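Local coordinates for protein putative NADPH:quinone reductase (Bacillus thuringiensis, PDB 3GMS) that probably reduces quinones with NADPH, as a putative quinone oxidoreductase of the zinc-binding dehydrogenase family, at residues D146-N151 against F170-V175; L160-S165 against L188-V193. All coordinates share one frame; numbering follows the deposited sequence.

Contact 1 (D146-N151 against F170-V175); sequences DVLLVN and FRLIAV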
ATOM      1  N   ASP A 146     -19.854 -12.041  -4.046  1.00 30.24           N
ATOM      2  CA  ASP A 146     -18.729 -12.659  -4.728  1.00 29.83           C
ATOM      3  C   ASP A 146     -17.769 -13.220  -3.699  1.00 28.83           C
ATOM      4  O   ASP A 146     -17.675 -12.713  -2.565  1.00 29.90           O
ATOM      5  CB  ASP A 146     -17.949 -11.683  -5.646  1.00 30.26           C
ATOM      6  CG  ASP A 146     -18.649 -11.411  -6.984  1.00 33.04           C
ATOM      7  OD1 ASP A 146     -19.540 -12.197  -7.397  1.00 33.30           O
ATOM      8  OD2 ASP A 146     -18.295 -10.395  -7.629  1.00 33.76           O
ATOM      9  N   VAL A 147     -17.047 -14.247  -4.116  1.00 27.87           N
ATOM     10  CA  VAL A 147     -16.024 -14.869  -3.301  1.00 26.75           C
ATOM     11  C   VAL A 147     -14.623 -14.444  -3.770  1.00 26.28           C
ATOM     12  O   VAL A 147     -14.208 -14.758  -4.901  1.00 25.61           O
ATOM     13  CB  VAL A 147     -16.158 -16.347  -3.357  1.00 27.28           C
ATOM     14  CG1 VAL A 147     -15.167 -16.990  -2.446  1.00 27.75           C
ATOM     15  CG2 VAL A 147     -17.583 -16.719  -2.985  1.00 28.57           C
ATOM     16  N   LEU A 148     -13.920 -13.710  -2.893  1.00 24.59           N
ATOM     17  CA  LEU A 148     -12.569 -13.187  -3.178  1.00 23.59           C
ATOM     18  C   LEU A 148     -11.535 -13.980  -2.376  1.00 23.44           C
ATOM     19  O   LEU A 148     -11.740 -14.188  -1.161  1.00 24.85           O
ATOM     20  CB  LEU A 148     -12.492 -11.696  -2.787  1.00 23.51           C
ATOM     21  CG  LEU A 148     -11.101 -11.078  -2.957  1.00 23.75           C
ATOM     22  CD1 LEU A 148     -10.792 -11.020  -4.439  1.00 25.89           C
ATOM     23  CD2 LEU A 148     -11.045  -9.673  -2.327  1.00 21.86           C
ATOM     24  N   LEU A 149     -10.481 -14.446  -3.041  1.00 22.83           N
ATOM     25  CA  LEU A 149      -9.296 -15.026  -2.381  1.00 23.38           C
ATOM     26  C   LEU A 149      -8.197 -13.959  -2.315  1.00 24.11           C
ATOM     27  O   LEU A 149      -7.927 -13.277  -3.324  1.00 23.84           O
ATOM     28  CB  LEU A 149      -8.739 -16.182  -3.187  1.00 22.99           C
ATOM     29  CG  LEU A 149      -9.742 -17.295  -3.597  1.00 23.65           C
ATOM     30  CD1 LEU A 149      -9.041 -18.397  -4.361  1.00 23.65           C
ATOM     31  CD2 LEU A 149     -10.444 -17.878  -2.345  1.00 25.59           C
ATOM     32  N   VAL A 150      -7.547 -13.843  -1.154  1.00 23.79           N
ATOM     33  CA  VAL A 150      -6.388 -12.938  -1.001  1.00 22.96           C
ATOM     34  C   VAL A 150      -5.297 -13.694  -0.250  1.00 23.11           C
ATOM     35  O   VAL A 150      -5.506 -14.095   0.907  1.00 24.82           O
ATOM     36  CB  VAL A 150      -6.766 -11.673  -0.223  1.00 23.50           C
ATOM     37  CG1 VAL A 150      -5.504 -10.746  -0.073  1.00 23.46           C
ATOM     38  CG2 VAL A 150      -7.901 -10.895  -0.945  1.00 19.98           C
ATOM     39  N   ASN A 151      -4.158 -13.904  -0.884  1.00 22.28           N
ATOM     40  CA  ASN A 151      -3.041 -14.500  -0.165  1.00 22.72           C
ATOM     41  C   ASN A 151      -2.127 -13.470   0.510  1.00 23.97           C
ATOM     42  O   ASN A 151      -2.323 -12.247   0.367  1.00 23.30           O
ATOM     43  CB  ASN A 151      -2.273 -15.523  -1.037  1.00 23.40           C
ATOM     44  CG  ASN A 151      -1.531 -14.882  -2.224  1.00 23.23           C
ATOM     45  OD1 ASN A 151      -1.374 -13.695  -2.267  1.00 25.75           O
ATOM     46  ND2 ASN A 151      -1.078 -15.694  -3.171  1.00 25.00           N
ATOM     47  N   PHE A 170     -19.054  -8.674   0.245  1.00 29.79           N
ATOM     48  CA  PHE A 170     -18.576  -9.823  -0.491  1.00 28.34           C
ATOM     49  C   PHE A 170     -17.931 -10.726   0.517  1.00 27.80           C
ATOM     50  O   PHE A 170     -17.785 -10.346   1.680  1.00 27.89           O
ATOM     51  CB  PHE A 170     -17.631  -9.462  -1.654  1.00 27.84           C
ATOM     52  CG  PHE A 170     -16.328  -8.801  -1.227  1.00 26.26           C
ATOM     53  CD1 PHE A 170     -15.249  -9.557  -0.791  1.00 26.15           C
ATOM     54  CD2 PHE A 170     -16.185  -7.426  -1.347  1.00 25.86           C
ATOM     55  CE1 PHE A 170     -14.041  -8.977  -0.431  1.00 25.91           C
ATOM     56  CE2 PHE A 170     -15.009  -6.807  -0.984  1.00 25.66           C
ATOM     57  CZ  PHE A 170     -13.908  -7.569  -0.532  1.00 23.25           C
ATOM     58  N   ARG A 171     -17.593 -11.934   0.084  1.00 27.48           N
ATOM     59  CA  ARG A 171     -17.117 -12.965   0.968  1.00 27.02           C
ATOM     60  C   ARG A 171     -15.611 -13.084   0.772  1.00 27.05           C
ATOM     61  O   ARG A 171     -15.151 -13.390  -0.333  1.00 26.73           O
ATOM     62  CB  ARG A 171     -17.858 -14.287   0.646  1.00 27.87           C
ATOM     63  CG  ARG A 171     -17.513 -15.429   1.570  1.00 30.88           C
ATOM     64  CD  ARG A 171     -18.343 -16.708   1.275  1.00 33.22           C
ATOM     65  NE  ARG A 171     -17.963 -17.777   2.203  1.00 37.13           N
ATOM     66  CZ  ARG A 171     -17.872 -19.065   1.874  1.00 39.55           C
ATOM     67  NH1 ARG A 171     -18.131 -19.439   0.621  1.00 38.28           N
ATOM     68  NH2 ARG A 171     -17.505 -19.974   2.789  1.00 39.23           N
ATOM     69  N   LEU A 172     -14.836 -12.812   1.830  1.00 25.91           N
ATOM     70  CA  LEU A 172     -13.395 -12.977   1.750  1.00 25.58           C
ATOM     71  C   LEU A 172     -12.907 -14.286   2.311  1.00 25.48           C
ATOM     72  O   LEU A 172     -13.160 -14.628   3.470  1.00 25.64           O
ATOM     73  CB  LEU A 172     -12.645 -11.821   2.459  1.00 25.53           C
ATOM     74  CG  LEU A 172     -11.133 -12.051   2.599  1.00 25.17           C
ATOM     75  CD1 LEU A 172     -10.405 -11.817   1.261  1.00 23.27           C
ATOM     76  CD2 LEU A 172     -10.533 -11.144   3.670  1.00 27.81           C
ATOM     77  N   ILE A 173     -12.187 -15.015   1.484  1.00 25.30           N
ATOM     78  CA  ILE A 173     -11.393 -16.106   1.965  1.00 25.72           C
ATOM     79  C   ILE A 173      -9.926 -15.681   2.057  1.00 26.01           C
ATOM     80  O   ILE A 173      -9.198 -15.557   1.049  1.00 25.88           O
ATOM     81  CB  ILE A 173     -11.607 -17.414   1.104  1.00 25.46           C
ATOM     82  CG1 ILE A 173     -13.088 -17.837   1.108  1.00 25.64           C
ATOM     83  CG2 ILE A 173     -10.625 -18.531   1.600  1.00 25.83           C
ATOM     84  CD1 ILE A 173     -13.481 -18.847  -0.003  1.00 26.40           C
ATOM     85  N   ALA A 174      -9.482 -15.439   3.297  1.00 26.88           N
ATOM     86  CA  ALA A 174      -8.086 -15.097   3.577  1.00 27.29           C
ATOM     87  C   ALA A 174      -7.198 -16.314   3.496  1.00 28.21           C
ATOM     88  O   ALA A 174      -7.520 -17.365   4.086  1.00 29.16           O
ATOM     89  CB  ALA A 174      -7.954 -14.471   4.989  1.00 26.72           C
ATOM     90  N   VAL A 175      -6.098 -16.178   2.774  1.00 27.10           N
ATOM     91  CA  VAL A 175      -5.058 -17.210   2.691  1.00 27.98           C
ATOM     92  C   VAL A 175      -3.784 -16.685   3.332  1.00 28.75           C
ATOM     93  O   VAL A 175      -3.235 -15.662   2.900  1.00 28.47           O
ATOM     94  CB  VAL A 175      -4.793 -17.637   1.211  1.00 27.61           C
ATOM     95  CG1 VAL A 175      -3.740 -18.739   1.123  1.00 29.50           C
ATOM     96  CG2 VAL A 175      -6.080 -18.072   0.551  1.00 27.90           C
TER
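Leu148 overlaps the ring of Phe170 obliquely. Its CD2 comes to 3.6 Å from Phe170 CE1, and its CB also touches Phe170 CE1. Phe170 CG sits between the backbone N and the carbonyl carbon (chi1 64°). On the face of the sheet that carries Leu148, Leu172 meets Val150 at about a right angle. Leu172 CD1 presses on Val150 CG2 at 3.5 Å, tighter than usual for two methyl groups. Helix 156-168 covers this face, with Phe161 on Val150 and Ala162 and Ser165 on Leu172.

Strands 147-150 and 171-176 are the two parallel strands of a right-handed beta-alpha-beta unit in the Rossmann-type domain. Five backbone hydrogen bonds join the segments. Arg171 N donates to Asp146 O at 2.8 Å, and Leu148 N returns a bond to Arg171 O. Ile173 N binds Leu148 O, and Val150 N makes a longer bond of 3.2 Å to Ile173 O. Val175 N ends the series on Val150 O, with the donor tilted 28° from the carbonyl plane.

Val147, Leu149 and Ile173 lie on the other face. Leu149 and Ile173 run side by side, and Leu149 CD2 is 3.7 Å from Ile173 CB. Ile173 CD1 reaches Val147 CG1 at 3.5 Å. Helix 201-208 packs here through Val205 on Leu149 and Leu208 on Ile173, and Arg171, on this side and extended from CG to NE, bonds through NH1 to Leu208 O. Beyond the strand, Asn151 ND2 donates to Asp219 OD1 and its OD1 accepts from Ser220 N.

Contact 2 (L160-S165 against L188-V193); sequences LFAQLS and LGAAYV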
ATOM      1  N   LEU A 160      -7.073  -4.893   5.423  1.00 22.37           N
ATOM      2  CA  LEU A 160      -8.014  -3.992   4.779  1.00 22.38           C
ATOM      3  C   LEU A 160      -9.038  -4.735   3.903  1.00 22.30           C
ATOM      4  O   LEU A 160     -10.230  -4.383   3.887  1.00 22.06           O
ATOM      5  CB  LEU A 160      -7.285  -2.891   3.983  1.00 21.34           C
ATOM      6  CG  LEU A 160      -6.288  -2.072   4.818  1.00 22.59           C
ATOM      7  CD1 LEU A 160      -5.645  -0.998   3.975  1.00 23.63           C
ATOM      8  CD2 LEU A 160      -6.925  -1.457   6.043  1.00 24.12           C
ATOM      9  N   PHE A 161      -8.578  -5.740   3.172  1.00 23.25           N
ATOM     10  CA  PHE A 161      -9.507  -6.540   2.367  1.00 23.66           C
ATOM     11  C   PHE A 161     -10.599  -7.168   3.265  1.00 23.75           C
ATOM     12  O   PHE A 161     -11.773  -7.223   2.892  1.00 24.20           O
ATOM     13  CB  PHE A 161      -8.744  -7.610   1.588  1.00 23.72           C
ATOM     14  CG  PHE A 161      -8.042  -7.085   0.349  1.00 23.27           C
ATOM     15  CD1 PHE A 161      -8.769  -6.535  -0.713  1.00 22.53           C
ATOM     16  CD2 PHE A 161      -6.665  -7.172   0.236  1.00 25.71           C
ATOM     17  CE1 PHE A 161      -8.102  -6.050  -1.865  1.00 22.86           C
ATOM     18  CE2 PHE A 161      -6.004  -6.700  -0.919  1.00 24.31           C
ATOM     19  CZ  PHE A 161      -6.744  -6.140  -1.983  1.00 21.51           C
ATOM     20  N   ALA A 162     -10.200  -7.596   4.467  1.00 24.54           N
ATOM     21  CA  ALA A 162     -11.159  -8.183   5.431  1.00 24.87           C
ATOM     22  C   ALA A 162     -12.236  -7.177   5.772  1.00 25.23           C
ATOM     23  O   ALA A 162     -13.432  -7.479   5.746  1.00 25.05           O
ATOM     24  CB  ALA A 162     -10.448  -8.675   6.683  1.00 25.01           C
ATOM     25  N   GLN A 163     -11.835  -5.939   6.057  1.00 25.40           N
ATOM     26  CA  GLN A 163     -12.819  -4.912   6.329  1.00 24.67           C
ATOM     27  C   GLN A 163     -13.661  -4.526   5.119  1.00 25.25           C
ATOM     28  O   GLN A 163     -14.881  -4.317   5.243  1.00 25.28           O
ATOM     29  CB  GLN A 163     -12.123  -3.662   6.906  1.00 25.01           C
ATOM     30  CG  GLN A 163     -11.447  -3.937   8.256  1.00 24.32           C
ATOM     31  CD  GLN A 163     -10.576  -2.760   8.677  1.00 25.57           C
ATOM     32  OE1 GLN A 163     -11.086  -1.761   9.146  1.00 26.98           O
ATOM     33  NE2 GLN A 163      -9.251  -2.885   8.489  1.00 25.80           N
ATOM     34  N   LEU A 164     -13.024  -4.361   3.957  1.00 24.74           N
ATOM     35  CA  LEU A 164     -13.782  -4.074   2.738  1.00 24.31           C
ATOM     36  C   LEU A 164     -14.834  -5.161   2.403  1.00 24.55           C
ATOM     37  O   LEU A 164     -15.884  -4.846   1.827  1.00 24.02           O
ATOM     38  CB  LEU A 164     -12.842  -3.874   1.555  1.00 23.81           C
ATOM     39  CG  LEU A 164     -12.111  -2.521   1.617  1.00 23.83           C
ATOM     40  CD1 LEU A 164     -11.022  -2.518   0.540  1.00 27.20           C
ATOM     41  CD2 LEU A 164     -13.051  -1.337   1.419  1.00 26.32           C
ATOM     42  N   SER A 165     -14.569  -6.404   2.781  1.00 25.09           N
ATOM     43  CA  SER A 165     -15.597  -7.438   2.528  1.00 26.63           C
ATOM     44  C   SER A 165     -16.932  -7.101   3.245  1.00 27.65           C
ATOM     45  O   SER A 165     -18.015  -7.372   2.720  1.00 28.63           O
ATOM     46  CB  SER A 165     -15.092  -8.833   2.868  1.00 27.12           C
ATOM     47  OG  SER A 165     -15.053  -9.078   4.267  1.00 28.10           O
ATOM     48  N   LEU A 188     -12.008  -8.723  11.922  1.00 29.73           N
ATOM     49  CA  LEU A 188     -12.155  -7.646  10.953  1.00 29.25           C
ATOM     50  C   LEU A 188     -13.153  -8.003   9.870  1.00 29.19           C
ATOM     51  O   LEU A 188     -13.607  -7.130   9.146  1.00 29.33           O
ATOM     52  CB  LEU A 188     -10.796  -7.253  10.334  1.00 30.00           C
ATOM     53  CG  LEU A 188      -9.877  -6.511  11.330  1.00 30.36           C
ATOM     54  CD1 LEU A 188      -8.454  -6.487  10.838  1.00 31.14           C
ATOM     55  CD2 LEU A 188     -10.378  -5.087  11.592  1.00 32.06           C
ATOM     56  N   GLY A 189     -13.518  -9.278   9.758  1.00 28.43           N
ATOM     57  CA  GLY A 189     -14.528  -9.601   8.774  1.00 28.85           C
ATOM     58  C   GLY A 189     -14.271 -10.660   7.735  1.00 28.13           C
ATOM     59  O   GLY A 189     -15.138 -10.899   6.902  1.00 28.97           O
ATOM     60  N   ALA A 190     -13.128 -11.330   7.802  1.00 27.29           N
ATOM     61  CA  ALA A 190     -12.841 -12.411   6.890  1.00 27.82           C
ATOM     62  C   ALA A 190     -13.810 -13.586   7.150  1.00 29.29           C
ATOM     63  O   ALA A 190     -14.016 -13.986   8.300  1.00 28.88           O
ATOM     64  CB  ALA A 190     -11.410 -12.871   7.041  1.00 27.22           C
ATOM     65  N   ALA A 191     -14.401 -14.119   6.082  1.00 29.57           N
ATOM     66  CA  ALA A 191     -15.340 -15.252   6.205  1.00 29.88           C
ATOM     67  C   ALA A 191     -14.660 -16.565   6.627  1.00 30.14           C
ATOM     68  O   ALA A 191     -15.291 -17.428   7.284  1.00 30.99           O
ATOM     69  CB  ALA A 191     -16.119 -15.431   4.893  1.00 30.61           C
ATOM     70  N   TYR A 192     -13.399 -16.729   6.250  1.00 28.28           N
ATOM     71  CA  TYR A 192     -12.624 -17.919   6.552  1.00 28.23           C
ATOM     72  C   TYR A 192     -11.147 -17.583   6.388  1.00 28.44           C
ATOM     73  O   TYR A 192     -10.778 -16.721   5.581  1.00 28.35           O
ATOM     74  CB  TYR A 192     -12.992 -19.036   5.564  1.00 28.93           C
ATOM     75  CG  TYR A 192     -12.592 -20.417   6.042  1.00 29.58           C
ATOM     76  CD1 TYR A 192     -13.454 -21.172   6.840  1.00 32.43           C
ATOM     77  CD2 TYR A 192     -11.337 -20.953   5.716  1.00 30.51           C
ATOM     78  CE1 TYR A 192     -13.080 -22.450   7.285  1.00 33.56           C
ATOM     79  CE2 TYR A 192     -10.949 -22.226   6.159  1.00 31.04           C
ATOM     80  CZ  TYR A 192     -11.833 -22.961   6.940  1.00 34.58           C
ATOM     81  OH  TYR A 192     -11.448 -24.218   7.374  1.00 36.93           O
ATOM     82  N   VAL A 193     -10.290 -18.274   7.119  1.00 28.14           N
ATOM     83  CA  VAL A 193      -8.875 -18.087   6.971  1.00 28.37           C
ATOM     84  C   VAL A 193      -8.273 -19.428   6.681  1.00 29.38           C
ATOM     85  O   VAL A 193      -8.392 -20.363   7.480  1.00 30.14           O
ATOM     86  CB  VAL A 193      -8.210 -17.426   8.224  1.00 27.97           C
ATOM     87  CG1 VAL A 193      -6.687 -17.360   8.077  1.00 28.55           C
ATOM     88  CG2 VAL A 193      -8.815 -16.061   8.491  1.00 27.42           C
TER
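Leu188 packs on helix 156-168 against Ala162 and Gln163. Its CB lies 3.9 Å from Ala162 CB. Its CD2 rests against the aliphatic part of Gln163, 3.7 Å from CG, and the two side chains cross at a slant. Leu188 CD2 also touches Gln163 CD, so its contact extends from the chain to the amide carbon. The amide is held by other partners: OE1 accepts from Arg297 N, and NE2 donates to His159 O in the same helix.

Ala162 presents only a methyl group, which lets the backbone of the second segment come close. Its CB is 3.9 Å from Ala190 N. Gly189 passes over the same turn, where a side chain would run into Ala162 O. Ser165 OG donates to Ala162 O at 2.7 Å and lies 3.2 Å from Gly189 O. Gly189 O itself accepts from Gln166 NE2.

Gly189 has positive phi (126°) and follows helix 182-188 with two bonds back into its last turn. This is a Schellman motif, here ending a helix just before the chain enters the edge strand 192-195 of the Rossmann-type sheet.

How the contacts relate
From the N terminus, the chain runs through strand 147-150, helix 156-168 and strand 171-176. Contact 1 closes this first loop by pairing the two strands. Helix 182-188 then leads to strand 192-195. Contact 2 closes the second loop, from helix 156-168 to the turn before that strand. The two loops cross, since segment 160-165 lies inside the first and segment 170-175 inside the second. The centres of contacts 1 and 2 are about 8 Å apart. Strand 171-176 joins them: Leu172 O and Ala191 N, and Ala174 N and Tyr192 O, are probable hydrogen bonds. Together they tie strands 147-150 and 171-176, helix 156-168 and the turn leading into strand 192-195.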